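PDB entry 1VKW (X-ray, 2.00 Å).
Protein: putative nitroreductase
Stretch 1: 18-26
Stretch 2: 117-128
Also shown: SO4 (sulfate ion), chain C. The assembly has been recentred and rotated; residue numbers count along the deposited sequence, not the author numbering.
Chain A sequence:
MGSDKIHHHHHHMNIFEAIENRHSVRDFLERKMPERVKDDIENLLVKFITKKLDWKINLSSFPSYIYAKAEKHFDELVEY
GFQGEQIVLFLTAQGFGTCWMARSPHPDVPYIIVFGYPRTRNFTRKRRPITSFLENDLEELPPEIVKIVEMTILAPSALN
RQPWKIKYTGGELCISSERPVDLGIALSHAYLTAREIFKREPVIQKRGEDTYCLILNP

Stretch 1 (18-26) AIENRHSVR
Stretch 2 117-128: YPRTRNFTRKRR

This is a small, mostly polar contact in which an arginine of one loop reaches the carbonyls at the end of a helix, a bound sulfate ties arginines of both stretches together, and a thin apolar patch completes the join.

Stretch 1 enters as helix, with Ala18 at phi/psi -60/-47, and continues as an extended loop from Arg22 (-82/120) through His23 (-133/152) and Ser24 (-74/122) to Val25 (-126/128). Stretch 2 has no regular helix or strand, but Phe123 to Arg127 are extended. The register pairs His23 with Phe123 (CA to CA 7.3 Å) and Val25 with Pro118 (CA to CA 6.7 Å). As stretch 1 advances, its partners therefore fall earlier in stretch 2. The contact buries 361 Å² in all.

Arg125 contributes the most area, 106 Å². Its CA-to-CB bond points toward stretch 1, and the side chain is long and nearly straight (chi1 -143°, chi2 145°, chi3 -158°). The guanidinium meets two carbonyls at its edge: NH1 donates to Glu20 O at 2.6 Å, and NH2 donates to Ile19 O at 2.9 Å. A planar group with several N-H donors suits this place, because one arginine can serve neighbouring carbonyls. The position of NH2 is less certain, since Arg125 NH2 lies too close to Arg22 O in the model. His23 CE1 lies over one face of the guanidinium, 3.7 Å from Arg125 NH1.

Arg22 is buried, with chi1 -175° (t), chi2 -139° and chi3 50° (p). Its NH2 lies 3.3 Å from Arg125 NH2 and 3.4 Å from Arg127 NH2. These are like charges, and the sulfate beside them supplies negative charge. Arg22 NH1 donates to sulfate O3 at 3.0 Å, and Arg22 NH2 to the same O3 at 3.1 Å. From stretch 2, Arg127 NH2 donates to sulfate O2 at 2.9 Å; its chi1 and chi2 are both m and chi3 is t. Ser24 N and Ser24 OG donate to sulfate O4 and O3, each at 2.8 Å. The ion probably comes from the crystallisation liquor.

Water 1 lies 2.7 Å from Thr124 O and 2.9 Å from sulfate O2, within hydrogen-bonding distance of both.

The His23 ring (chi1 -42°, chi2 -74°) receives Phe123 CB over one face, 4.0 Å from its centroid, as a CH-pi contact. The Phe123 ring is not modelled. Farther along, the CA-to-CB bond of Val25 (chi1 t) points toward stretch 2, and Val25 CG1 lies 4.3 Å from Pro118 CA, a compact apolar pairing.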

# COMPACT_ATOMS: atom_id res chain seq x y z
N ALA A 18 0.92 10.30 3.16
CA ALA A 18 0.00 9.15 3.20
C ALA A 18 0.66 7.90 3.81
O ALA A 18 0.07 7.24 4.66
CB ALA A 18 -0.52 8.83 1.82
N ILE A 19 1.88 7.58 3.36
CA ILE A 19 2.61 6.45 3.92
C ILE A 19 2.87 6.66 5.41
O ILE A 19 2.66 5.75 6.22
CB ILE A 19 3.94 6.21 3.16
CG1 ILE A 19 3.65 5.70 1.73
CG2 ILE A 19 4.81 5.17 3.91
CD1 ILE A 19 4.86 5.73 0.77
N GLU A 20 3.31 7.86 5.78
CA GLU A 20 3.63 8.15 7.17
C GLU A 20 2.38 8.19 8.06
O GLU A 20 2.45 7.87 9.24
CB GLU A 20 4.40 9.47 7.29
CG GLU A 20 5.24 9.54 8.57
CD GLU A 20 5.70 10.95 8.92
OE1 GLU A 20 5.71 11.84 8.04
OE2 GLU A 20 6.06 11.16 10.10
N ASN A 21 1.23 8.57 7.50
CA ASN A 21 -0.03 8.62 8.27
C ASN A 21 -0.86 7.34 8.20
O ASN A 21 -1.93 7.27 8.82
CB ASN A 21 -0.88 9.80 7.83
CG ASN A 21 -0.33 11.13 8.30
OD1 ASN A 21 0.14 11.26 9.44
ND2 ASN A 21 -0.38 12.13 7.43
N ARG A 22 -0.40 6.35 7.47
CA ARG A 22 -1.13 5.08 7.38
C ARG A 22 -0.79 4.21 8.59
O ARG A 22 0.36 3.84 8.78
CB ARG A 22 -0.77 4.30 6.11
CG ARG A 22 -1.61 3.02 5.95
CD ARG A 22 -0.87 1.81 5.45
NE ARG A 22 0.36 1.54 6.19
CZ ARG A 22 0.45 0.90 7.36
NH1 ARG A 22 -0.64 0.46 7.99
NH2 ARG A 22 1.64 0.70 7.92
N HIS A 23 -1.81 3.86 9.38
CA HIS A 23 -1.66 2.96 10.53
C HIS A 23 -2.76 1.91 10.50
O HIS A 23 -3.85 2.16 10.00
CB HIS A 23 -1.76 3.73 11.86
CG HIS A 23 -1.04 5.04 11.87
ND1 HIS A 23 0.34 5.13 11.93
CD2 HIS A 23 -1.50 6.31 11.82
CE1 HIS A 23 0.69 6.40 11.92
NE2 HIS A 23 -0.40 7.14 11.85
N SER A 24 -2.48 0.73 11.05
CA SER A 24 -3.52 -0.28 11.18
C SER A 24 -4.48 0.13 12.29
O SER A 24 -4.05 0.36 13.42
CB SER A 24 -2.91 -1.65 11.46
OG SER A 24 -2.11 -2.05 10.36
N VAL A 25 -5.76 0.25 11.95
CA VAL A 25 -6.81 0.64 12.89
C VAL A 25 -7.92 -0.42 12.85
O VAL A 25 -8.39 -0.78 11.78
CB VAL A 25 -7.40 2.03 12.54
CG1 VAL A 25 -8.52 2.41 13.51
CG2 VAL A 25 -6.31 3.10 12.53
N ARG A 26 -8.28 -0.93 14.03
CA ARG A 26 -9.38 -1.90 14.19
C ARG A 26 -10.60 -1.26 14.87
O ARG A 26 -11.72 -1.76 14.75
CB ARG A 26 -8.89 -3.10 15.01
CG ARG A 26 -9.92 -4.21 15.24
CD ARG A 26 -9.94 -4.75 16.67
NE ARG A 26 -11.25 -5.30 17.06
CZ ARG A 26 -12.30 -4.58 17.46
NH1 ARG A 26 -12.24 -3.25 17.51
NH2 ARG A 26 -13.43 -5.19 17.80
N TYR A 117 -13.37 5.89 9.83
CA TYR A 117 -12.76 6.97 10.59
C TYR A 117 -12.20 6.47 11.91
O TYR A 117 -12.92 5.83 12.68
CB TYR A 117 -13.78 8.09 10.82
CG TYR A 117 -14.17 8.77 9.54
CD1 TYR A 117 -13.22 9.47 8.79
CD2 TYR A 117 -15.47 8.70 9.05
CE1 TYR A 117 -13.56 10.10 7.60
CE2 TYR A 117 -15.83 9.33 7.86
CZ TYR A 117 -14.86 10.02 7.14
OH TYR A 117 -15.18 10.64 5.96
N PRO A 118 -10.93 6.75 12.19
CA PRO A 118 -10.32 6.35 13.45
C PRO A 118 -11.01 6.96 14.68
O PRO A 118 -11.33 8.15 14.68
CB PRO A 118 -8.89 6.90 13.34
CG PRO A 118 -8.65 7.04 11.90
CD PRO A 118 -9.96 7.45 11.32
N ARG A 119 -11.22 6.13 15.70
CA ARG A 119 -11.69 6.61 17.00
C ARG A 119 -10.56 7.39 17.67
O ARG A 119 -10.81 8.37 18.37
CB ARG A 119 -12.10 5.41 17.87
CG ARG A 119 -12.81 5.76 19.18
CD ARG A 119 -13.76 4.66 19.64
NE ARG A 119 -14.31 4.86 20.98
CZ ARG A 119 -13.71 4.52 22.12
NH1 ARG A 119 -12.50 3.96 22.13
NH2 ARG A 119 -14.33 4.75 23.27
N THR A 120 -9.32 6.96 17.40
CA THR A 120 -8.12 7.53 18.02
C THR A 120 -7.20 8.14 16.97
O THR A 120 -7.15 7.69 15.83
CB THR A 120 -7.35 6.43 18.78
OG1 THR A 120 -8.24 5.64 19.56
CG2 THR A 120 -6.39 7.03 19.80
N ARG A 121 -6.44 9.16 17.39
CA ARG A 121 -5.46 9.81 16.52
C ARG A 121 -4.07 9.16 16.66
O ARG A 121 -3.41 8.85 15.67
CB ARG A 121 -5.36 11.30 16.87
N ASN A 122 -3.65 8.95 17.91
CA ASN A 122 -2.30 8.49 18.19
C ASN A 122 -2.09 7.02 17.88
O ASN A 122 -3.05 6.24 17.78
CB ASN A 122 -1.92 8.77 19.64
CG ASN A 122 -2.00 10.24 20.00
OD1 ASN A 122 -3.07 10.83 20.00
ND2 ASN A 122 -0.85 10.83 20.32
N PHE A 123 -0.82 6.65 17.73
CA PHE A 123 -0.45 5.31 17.33
C PHE A 123 0.99 5.03 17.71
O PHE A 123 1.68 5.89 18.27
CB PHE A 123 -0.63 5.15 15.82
N THR A 124 1.43 3.82 17.39
CA THR A 124 2.81 3.39 17.59
C THR A 124 3.23 2.69 16.31
O THR A 124 2.40 2.12 15.61
CB THR A 124 2.90 2.42 18.77
OG1 THR A 124 1.99 1.33 18.57
CG2 THR A 124 2.42 3.08 20.05
N ARG A 125 4.52 2.75 16.00
CA ARG A 125 5.04 2.07 14.83
C ARG A 125 6.29 1.32 15.23
O ARG A 125 7.29 1.93 15.60
CB ARG A 125 5.38 3.07 13.73
CG ARG A 125 5.09 2.57 12.33
CD ARG A 125 4.63 3.70 11.46
NE ARG A 125 3.86 3.31 10.29
CZ ARG A 125 3.35 4.19 9.44
NH1 ARG A 125 3.51 5.49 9.64
NH2 ARG A 125 2.69 3.78 8.38
N LYS A 126 6.21 0.00 15.17
CA LYS A 126 7.36 -0.82 15.47
C LYS A 126 7.87 -1.39 14.18
O LYS A 126 7.14 -2.06 13.45
CB LYS A 126 6.99 -1.93 16.45
CG LYS A 126 6.67 -1.40 17.85
CD LYS A 126 6.45 -2.55 18.84
CE LYS A 126 6.78 -2.15 20.26
NZ LYS A 126 7.11 -3.36 21.08
N ARG A 127 9.13 -1.11 13.89
CA ARG A 127 9.79 -1.70 12.75
C ARG A 127 11.20 -2.03 13.15
O ARG A 127 11.82 -1.34 13.99
CB ARG A 127 9.81 -0.75 11.54
CG ARG A 127 8.47 -0.48 10.89
CD ARG A 127 7.83 -1.68 10.23
NE ARG A 127 6.60 -1.30 9.52
CZ ARG A 127 5.41 -1.09 10.10
NH1 ARG A 127 5.25 -1.24 11.41
NH2 ARG A 127 4.38 -0.74 9.36
N ARG A 128 11.71 -3.09 12.54
CA ARG A 128 13.10 -3.46 12.71
C ARG A 128 13.97 -2.40 12.04
O ARG A 128 13.48 -1.65 11.17
CB ARG A 128 13.35 -4.86 12.13
CG ARG A 128 12.51 -5.92 12.84
CD ARG A 128 12.97 -7.35 12.59
NE ARG A 128 12.81 -7.73 11.20
CZ ARG A 128 11.73 -8.33 10.70
NH1 ARG A 128 10.68 -8.63 11.46
NH2 ARG A 128 11.71 -8.63 9.41
S SO4 C . 1.07 -0.86 11.34
O1 SO4 C . 1.38 -2.03 12.14
O2 SO4 C . 2.28 -0.06 11.20
O3 SO4 C . 0.56 -1.30 10.06
O4 SO4 C . 0.07 -0.04 12.02
O HOH W 1 1.79 2.15 13.02